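Local structure of nucleoporin nup120 (Schizosaccharomyces pombe, 4GQ2) at residues 890-901 / 923-934. The protein serves as a structural component of the nuclear pore complex, whose nucleoporins can also dock transiently associated nuclear transport factors. Numbering follows the deposited sequence.
Sequences YHHQNLLSCYYL and ADASKETDDEDL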
ATOM      1  N   TYR A 890     -40.253  -4.925 -14.941  1.00 44.45           N
ATOM      2  CA  TYR A 890     -40.867  -6.066 -15.622  1.00 44.30           C
ATOM      3  C   TYR A 890     -41.266  -7.212 -14.680  1.00 49.70           C
ATOM      4  O   TYR A 890     -41.246  -8.391 -15.056  1.00 51.66           O
ATOM      5  CB  TYR A 890     -39.996  -6.493 -16.812  1.00 41.24           C
ATOM      6  CG  TYR A 890     -39.663  -5.290 -17.690  1.00 48.84           C
ATOM      7  CD1 TYR A 890     -40.682  -4.527 -18.270  1.00 46.53           C
ATOM      8  CD2 TYR A 890     -38.344  -4.890 -17.905  1.00 44.14           C
ATOM      9  CE1 TYR A 890     -40.399  -3.414 -19.046  1.00 47.14           C
ATOM     10  CE2 TYR A 890     -38.050  -3.779 -18.687  1.00 44.74           C
ATOM     11  CZ  TYR A 890     -39.082  -3.046 -19.257  1.00 54.16           C
ATOM     12  OH  TYR A 890     -38.807  -1.943 -20.038  1.00 52.89           O
ATOM     13  N   HIS A 891     -41.630  -6.834 -13.449  1.00 51.03           N
ATOM     14  CA  HIS A 891     -42.241  -7.729 -12.445  1.00 59.92           C
ATOM     15  C   HIS A 891     -41.446  -8.971 -12.146  1.00 62.99           C
ATOM     16  O   HIS A 891     -42.011 -10.063 -12.005  1.00 53.48           O
ATOM     17  CB  HIS A 891     -43.671  -8.093 -12.849  1.00 64.13           C
ATOM     18  CG  HIS A 891     -44.400  -6.979 -13.560  1.00 72.93           C
ATOM     19  ND1 HIS A 891     -44.916  -5.920 -12.909  1.00 80.48           N
ATOM     20  CD2 HIS A 891     -44.661  -6.775 -14.914  1.00 69.43           C
ATOM     21  CE1 HIS A 891     -45.490  -5.085 -13.798  1.00 85.66           C
ATOM     22  NE2 HIS A 891     -45.333  -5.610 -15.024  1.00 76.96           N
ATOM     23  N   HIS A 892     -40.126  -8.814 -12.058  1.00 54.90           N
ATOM     24  CA  HIS A 892     -39.212  -9.917 -11.748  1.00 48.06           C
ATOM     25  C   HIS A 892     -39.505 -11.174 -12.529  1.00 55.15           C
ATOM     26  O   HIS A 892     -39.413 -12.294 -12.016  1.00 53.18           O
ATOM     27  CB  HIS A 892     -39.152 -10.157 -10.241  1.00 48.71           C
ATOM     28  CG  HIS A 892     -38.737  -8.933  -9.459  1.00 57.78           C
ATOM     29  ND1 HIS A 892     -37.493  -8.767  -8.979  1.00 65.50           N
ATOM     30  CD2 HIS A 892     -39.446  -7.782  -9.122  1.00 65.99           C
ATOM     31  CE1 HIS A 892     -37.411  -7.581  -8.348  1.00 65.33           C
ATOM     32  NE2 HIS A 892     -38.607  -6.979  -8.436  1.00 64.06           N
ATOM     33  N   GLN A 893     -39.842 -10.973 -13.802  1.00 59.64           N
ATOM     34  CA  GLN A 893     -40.130 -12.049 -14.737  1.00 58.89           C
ATOM     35  C   GLN A 893     -39.194 -11.880 -15.917  1.00 55.72           C
ATOM     36  O   GLN A 893     -38.754 -10.758 -16.206  1.00 48.04           O
ATOM     37  CB  GLN A 893     -41.567 -11.921 -15.238  1.00 68.54           C
ATOM     38  CG  GLN A 893     -42.378 -13.201 -15.179  1.00 88.30           C
ATOM     39  CD  GLN A 893     -43.284 -13.250 -13.964  1.00 93.03           C
ATOM     40  OE1 GLN A 893     -44.507 -13.263 -14.099  1.00 97.68           O
ATOM     41  NE2 GLN A 893     -42.691 -13.262 -12.770  1.00 75.66           N
ATOM     42  N   ASN A 894     -38.906 -12.987 -16.604  1.00 52.55           N
ATOM     43  CA  ASN A 894     -37.979 -12.998 -17.739  1.00 52.94           C
ATOM     44  C   ASN A 894     -36.644 -12.387 -17.337  1.00 53.04           C
ATOM     45  O   ASN A 894     -36.165 -11.427 -17.949  1.00 60.97           O
ATOM     46  CB  ASN A 894     -38.562 -12.235 -18.934  1.00 53.72           C
ATOM     47  CG  ASN A 894     -39.718 -12.959 -19.595  1.00 49.02           C
ATOM     48  OD1 ASN A 894     -39.628 -14.143 -19.916  1.00 49.18           O
ATOM     49  ND2 ASN A 894     -40.803 -12.232 -19.837  1.00 45.52           N
ATOM     50  N   LEU A 895     -36.058 -12.943 -16.287  1.00 51.72           N
ATOM     51  CA  LEU A 895     -34.893 -12.332 -15.667  1.00 50.75           C
ATOM     52  C   LEU A 895     -33.638 -12.449 -16.539  1.00 45.19           C
ATOM     53  O   LEU A 895     -32.846 -11.513 -16.600  1.00 46.18           O
ATOM     54  CB  LEU A 895     -34.680 -12.880 -14.252  1.00 38.08           C
ATOM     55  CG  LEU A 895     -35.790 -12.562 -13.238  1.00 43.84           C
ATOM     56  CD1 LEU A 895     -35.617 -13.348 -11.936  1.00 40.98           C
ATOM     57  CD2 LEU A 895     -35.876 -11.067 -12.953  1.00 43.36           C
ATOM     58  N   LEU A 896     -33.483 -13.572 -17.239  1.00 49.50           N
ATOM     59  CA  LEU A 896     -32.368 -13.728 -18.170  1.00 50.72           C
ATOM     60  C   LEU A 896     -32.372 -12.573 -19.151  1.00 42.88           C
ATOM     61  O   LEU A 896     -31.358 -11.895 -19.315  1.00 47.23           O
ATOM     62  CB  LEU A 896     -32.423 -15.063 -18.930  1.00 45.74           C
ATOM     63  CG  LEU A 896     -31.118 -15.874 -19.062  1.00 54.72           C
ATOM     64  CD1 LEU A 896     -31.139 -16.796 -20.277  1.00 47.77           C
ATOM     65  CD2 LEU A 896     -29.867 -15.002 -19.086  1.00 55.68           C
ATOM     66  N   SER A 897     -33.526 -12.347 -19.782  1.00 44.52           N
ATOM     67  CA  SER A 897     -33.702 -11.253 -20.740  1.00 40.96           C
ATOM     68  C   SER A 897     -33.387  -9.899 -20.124  1.00 43.64           C
ATOM     69  O   SER A 897     -32.706  -9.077 -20.752  1.00 42.66           O
ATOM     70  CB  SER A 897     -35.126 -11.249 -21.305  1.00 45.62           C
ATOM     71  OG  SER A 897     -35.296 -12.281 -22.259  1.00 47.65           O
ATOM     72  N   CYS A 898     -33.882  -9.675 -18.901  1.00 43.43           N
ATOM     73  CA  CYS A 898     -33.614  -8.437 -18.153  1.00 46.59           C
ATOM     74  C   CYS A 898     -32.114  -8.191 -18.003  1.00 44.35           C
ATOM     75  O   CYS A 898     -31.633  -7.071 -18.200  1.00 41.12           O
ATOM     76  CB  CYS A 898     -34.272  -8.488 -16.769  1.00 48.16           C
ATOM     77  SG  CYS A 898     -36.071  -8.286 -16.783  1.00 49.84           S
ATOM     78  N   TYR A 899     -31.392  -9.256 -17.662  1.00 45.87           N
ATOM     79  CA  TYR A 899     -29.946  -9.231 -17.522  1.00 39.40           C
ATOM     80  C   TYR A 899     -29.300  -8.854 -18.853  1.00 39.35           C
ATOM     81  O   TYR A 899     -28.487  -7.929 -18.903  1.00 47.79           O
ATOM     82  CB  TYR A 899     -29.445 -10.586 -16.990  1.00 39.75           C
ATOM     83  CG  TYR A 899     -27.935 -10.743 -16.913  1.00 42.85           C
ATOM     84  CD1 TYR A 899     -27.182 -10.003 -16.002  1.00 37.56           C
ATOM     85  CD2 TYR A 899     -27.263 -11.659 -17.740  1.00 39.76           C
ATOM     86  CE1 TYR A 899     -25.807 -10.155 -15.923  1.00 40.50           C
ATOM     87  CE2 TYR A 899     -25.890 -11.819 -17.669  1.00 34.36           C
ATOM     88  CZ  TYR A 899     -25.165 -11.059 -16.762  1.00 41.46           C
ATOM     89  OH  TYR A 899     -23.800 -11.200 -16.680  1.00 38.27           O
ATOM     90  N   TYR A 900     -29.684  -9.542 -19.928  1.00 38.27           N
ATOM     91  CA  TYR A 900     -29.153  -9.235 -21.263  1.00 43.87           C
ATOM     92  C   TYR A 900     -29.516  -7.823 -21.753  1.00 49.92           C
ATOM     93  O   TYR A 900     -28.706  -7.172 -22.426  1.00 51.65           O
ATOM     94  CB  TYR A 900     -29.567 -10.295 -22.289  1.00 41.19           C
ATOM     95  CG  TYR A 900     -28.881 -11.642 -22.129  1.00 38.05           C
ATOM     96  CD1 TYR A 900     -27.551 -11.734 -21.714  1.00 41.94           C
ATOM     97  CD2 TYR A 900     -29.558 -12.825 -22.422  1.00 38.54           C
ATOM     98  CE1 TYR A 900     -26.923 -12.967 -21.573  1.00 37.42           C
ATOM     99  CE2 TYR A 900     -28.939 -14.059 -22.290  1.00 40.67           C
ATOM    100  CZ  TYR A 900     -27.623 -14.124 -21.863  1.00 40.81           C
ATOM    101  OH  TYR A 900     -27.011 -15.346 -21.730  1.00 42.24           O
ATOM    102  N   LEU A 901     -30.723  -7.356 -21.411  1.00 46.49           N
ATOM    103  CA  LEU A 901     -31.125  -5.965 -21.660  1.00 49.99           C
ATOM    104  C   LEU A 901     -30.212  -4.999 -20.903  1.00 48.37           C
ATOM    105  O   LEU A 901     -29.717  -4.020 -21.472  1.00 44.10           O
ATOM    106  CB  LEU A 901     -32.576  -5.711 -21.234  1.00 46.96           C
ATOM    107  CG  LEU A 901     -33.465  -4.725 -22.021  1.00 51.90           C
ATOM    108  CD1 LEU A 901     -34.500  -4.080 -21.100  1.00 46.79           C
ATOM    109  CD2 LEU A 901     -32.708  -3.649 -22.795  1.00 38.82           C
ATOM    110  N   ALA A 923     -31.269 -10.784 -25.497  1.00 41.88           N
ATOM    111  CA  ALA A 923     -32.416 -10.455 -24.632  1.00 49.42           C
ATOM    112  C   ALA A 923     -33.726 -10.856 -25.297  1.00 54.18           C
ATOM    113  O   ALA A 923     -34.614 -11.417 -24.651  1.00 47.66           O
ATOM    114  CB  ALA A 923     -32.429  -8.976 -24.278  1.00 41.78           C
ATOM    115  N   ASP A 924     -33.822 -10.574 -26.597  1.00 63.89           N
ATOM    116  CA  ASP A 924     -34.975 -10.952 -27.409  1.00 61.97           C
ATOM    117  C   ASP A 924     -35.137 -12.474 -27.475  1.00 59.97           C
ATOM    118  O   ASP A 924     -36.224 -12.995 -27.228  1.00 59.21           O
ATOM    119  CB  ASP A 924     -34.839 -10.367 -28.817  1.00 58.57           C
ATOM    120  CG  ASP A 924     -36.179 -10.067 -29.455  1.00 72.95           C
ATOM    121  OD1 ASP A 924     -37.078 -10.936 -29.396  1.00 76.69           O
ATOM    122  OD2 ASP A 924     -36.330  -8.956 -30.017  1.00 65.23           O
ATOM    123  N   ALA A 925     -34.048 -13.175 -27.791  1.00 49.46           N
ATOM    124  CA  ALA A 925     -34.041 -14.638 -27.851  1.00 45.57           C
ATOM    125  C   ALA A 925     -34.322 -15.334 -26.506  1.00 50.69           C
ATOM    126  O   ALA A 925     -34.750 -16.491 -26.489  1.00 57.79           O
ATOM    127  CB  ALA A 925     -32.723 -15.131 -28.441  1.00 40.20           C
ATOM    128  N   SER A 926     -34.099 -14.633 -25.390  1.00 52.18           N
ATOM    129  CA  SER A 926     -34.134 -15.250 -24.048  1.00 55.55           C
ATOM    130  C   SER A 926     -35.474 -15.195 -23.294  1.00 50.20           C
ATOM    131  O   SER A 926     -35.583 -15.742 -22.192  1.00 50.25           O
ATOM    132  CB  SER A 926     -33.025 -14.661 -23.159  1.00 60.66           C
ATOM    133  OG  SER A 926     -31.738 -15.040 -23.616  1.00 54.84           O
ATOM    134  N   LYS A 927     -36.476 -14.532 -23.871  1.00 52.19           N
ATOM    135  CA  LYS A 927     -37.799 -14.414 -23.247  1.00 52.89           C
ATOM    136  C   LYS A 927     -38.413 -15.794 -23.035  1.00 61.27           C
ATOM    137  O   LYS A 927     -38.318 -16.662 -23.906  1.00 56.12           O
ATOM    138  CB  LYS A 927     -38.738 -13.547 -24.094  1.00 51.81           C
ATOM    139  CG  LYS A 927     -38.163 -12.191 -24.500  1.00 56.53           C
ATOM    140  CD  LYS A 927     -39.235 -11.217 -24.976  1.00 55.60           C
ATOM    141  CE  LYS A 927     -39.831 -11.598 -26.327  1.00 64.01           C
ATOM    142  NZ  LYS A 927     -39.071 -11.043 -27.482  1.00 64.03           N
ATOM    143  N   GLU A 928     -39.018 -15.997 -21.869  1.00 59.60           N
ATOM    144  CA  GLU A 928     -39.679 -17.264 -21.553  1.00 70.64           C
ATOM    145  C   GLU A 928     -41.186 -17.085 -21.314  1.00 75.23           C
ATOM    146  O   GLU A 928     -41.945 -18.053 -21.336  1.00 80.74           O
ATOM    147  CB  GLU A 928     -39.006 -17.934 -20.349  1.00 71.58           C
ATOM    148  CG  GLU A 928     -39.217 -17.213 -19.023  1.00 84.66           C
ATOM    149  CD  GLU A 928     -38.268 -17.673 -17.931  1.00104.22           C
ATOM    150  OE1 GLU A 928     -37.641 -18.746 -18.084  1.00108.07           O
ATOM    151  OE2 GLU A 928     -38.153 -16.957 -16.911  1.00 95.43           O
ATOM    152  N   THR A 929     -41.600 -15.837 -21.108  1.00 76.08           N
ATOM    153  CA  THR A 929     -42.965 -15.496 -20.716  1.00 63.10           C
ATOM    154  C   THR A 929     -43.389 -14.199 -21.403  1.00 64.18           C
ATOM    155  O   THR A 929     -42.600 -13.261 -21.505  1.00 62.68           O
ATOM    156  CB  THR A 929     -43.063 -15.364 -19.180  1.00 63.93           C
ATOM    157  OG1 THR A 929     -43.072 -16.671 -18.599  1.00 73.26           O
ATOM    158  CG2 THR A 929     -44.323 -14.616 -18.742  1.00 80.04           C
ATOM    159  N   ASP A 930     -44.633 -14.160 -21.875  1.00 70.97           N
ATOM    160  CA  ASP A 930     -45.179 -12.995 -22.574  1.00 68.40           C
ATOM    161  C   ASP A 930     -45.183 -11.738 -21.710  1.00 61.82           C
ATOM    162  O   ASP A 930     -45.667 -11.746 -20.578  1.00 66.90           O
ATOM    163  CB  ASP A 930     -46.590 -13.286 -23.093  1.00 66.97           C
ATOM    164  CG  ASP A 930     -46.612 -14.410 -24.119  1.00 84.94           C
ATOM    165  OD1 ASP A 930     -46.247 -15.554 -23.767  1.00 92.05           O
ATOM    166  OD2 ASP A 930     -46.994 -14.153 -25.279  1.00 88.26           O
ATOM    167  N   ASP A 931     -44.600 -10.677 -22.262  1.00 54.17           N
ATOM    168  CA  ASP A 931     -44.578  -9.344 -21.667  1.00 59.38           C
ATOM    169  C   ASP A 931     -44.388  -8.381 -22.833  1.00 61.26           C
ATOM    170  O   ASP A 931     -43.313  -8.329 -23.437  1.00 71.00           O
ATOM    171  CB  ASP A 931     -43.426  -9.213 -20.654  1.00 55.13           C
ATOM    172  CG  ASP A 931     -43.479  -7.913 -19.845  1.00 58.80           C
ATOM    173  OD1 ASP A 931     -43.707  -6.825 -20.424  1.00 59.66           O
ATOM    174  OD2 ASP A 931     -43.261  -7.979 -18.615  1.00 55.46           O
ATOM    175  N   GLU A 932     -45.440  -7.642 -23.167  1.00 62.96           N
ATOM    176  CA  GLU A 932     -45.392  -6.728 -24.307  1.00 67.67           C
ATOM    177  C   GLU A 932     -44.483  -5.542 -23.997  1.00 55.57           C
ATOM    178  O   GLU A 932     -43.731  -5.078 -24.857  1.00 50.69           O
ATOM    179  CB  GLU A 932     -46.803  -6.252 -24.683  1.00 72.07           C
ATOM    180  CG  GLU A 932     -46.892  -5.569 -26.044  1.00 84.97           C
ATOM    181  CD  GLU A 932     -48.270  -5.005 -26.355  1.00104.05           C
ATOM    182  OE1 GLU A 932     -49.021  -4.661 -25.412  1.00 98.88           O
ATOM    183  OE2 GLU A 932     -48.600  -4.897 -27.557  1.00105.03           O
ATOM    184  N   ASP A 933     -44.556  -5.066 -22.759  1.00 46.56           N
ATOM    185  CA  ASP A 933     -43.767  -3.918 -22.333  1.00 60.05           C
ATOM    186  C   ASP A 933     -42.283  -4.229 -22.416  1.00 59.99           C
ATOM    187  O   ASP A 933     -41.477  -3.367 -22.797  1.00 53.55           O
ATOM    188  CB  ASP A 933     -44.149  -3.493 -20.914  1.00 60.12           C
ATOM    189  CG  ASP A 933     -45.587  -3.012 -20.819  1.00 64.01           C
ATOM    190  OD1 ASP A 933     -45.970  -2.106 -21.597  1.00 65.47           O
ATOM    191  OD2 ASP A 933     -46.333  -3.540 -19.962  1.00 63.58           O
ATOM    192  N   LEU A 934     -41.935  -5.466 -22.069  1.00 57.33           N
ATOM    193  CA  LEU A 934     -40.555  -5.926 -22.135  1.00 53.39           C
ATOM    194  C   LEU A 934     -40.121  -6.104 -23.585  1.00 51.73           C
ATOM    195  O   LEU A 934     -39.031  -5.669 -23.962  1.00 48.70           O
ATOM    196  CB  LEU A 934     -40.377  -7.220 -21.343  1.00 48.59           C
ATOM    197  CG  LEU A 934     -39.030  -7.946 -21.379  1.00 49.37           C
ATOM    198  CD1 LEU A 934     -37.853  -7.032 -21.053  1.00 48.89           C
ATOM    199  CD2 LEU A 934     -39.096  -9.122 -20.415  1.00 51.57           C
TER
HETATM  200  O   HOH W   1     -44.773  -5.753 -17.800  1.00 59.38           O
HETATM  201  O   HOH W   2     -35.516 -15.803 -17.430  1.00 55.65           O
HETATM  202  O   HOH W   3     -35.638 -14.218 -19.849  1.00 52.72           O
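Ala-923 meets Ser-897 at the end of helix 913-925. Ser-897 OG donates to Ala-923 O at 2.6 Å, on a lone pair in the carbonyl plane. OG lies anti to the carbonyl carbon of Ser-897 (chi1 -76°), which turns it to this helix end. The methyl of Ala-923 packs on Tyr-900 CB. Ser-926 sets its OG at the edge of the Tyr-900 ring, 3.2 Å from CE2; that hydroxyl bonds back to Leu-922 O. A water joins Ser-926 O to Ser-897 N.

Beyond Lys-927 the chain runs past the Asn-894 amide. Asn-894 OD1 accepts from Glu-928 N at 2.8 Å and from Thr-929 N at 2.9 Å. The first bond is the straighter, 160° at the hydrogen. Asn-894 ND2 donates to Thr-929 O at 2.7 Å, nearly in the amide plane. Three bonds thus fix the rotation of this buried amide. A leucine here would probably leave both loop N-H groups and Thr-929 O without these partners.

Asp-931 caps helix 932-949 through OD1 and Leu-934 N; its OD2 accepts from a water that His-891 NE2 reaches in turn by a weak bond. Leu-934 CD1 lies over one face of the Tyr-890 ring, and CD2 rests 3.5 Å from Asn-894 CB.

The contact thus joins the end of helix 913-925, the loop after it and the start of helix 932-949 to the turn after helix 881-889 and the first turns of helix 895-909, within the HEAT-repeat region. Cys-898 packs on helix 881-889, while Tyr-890 also touches Ala-937 of helix 932-949.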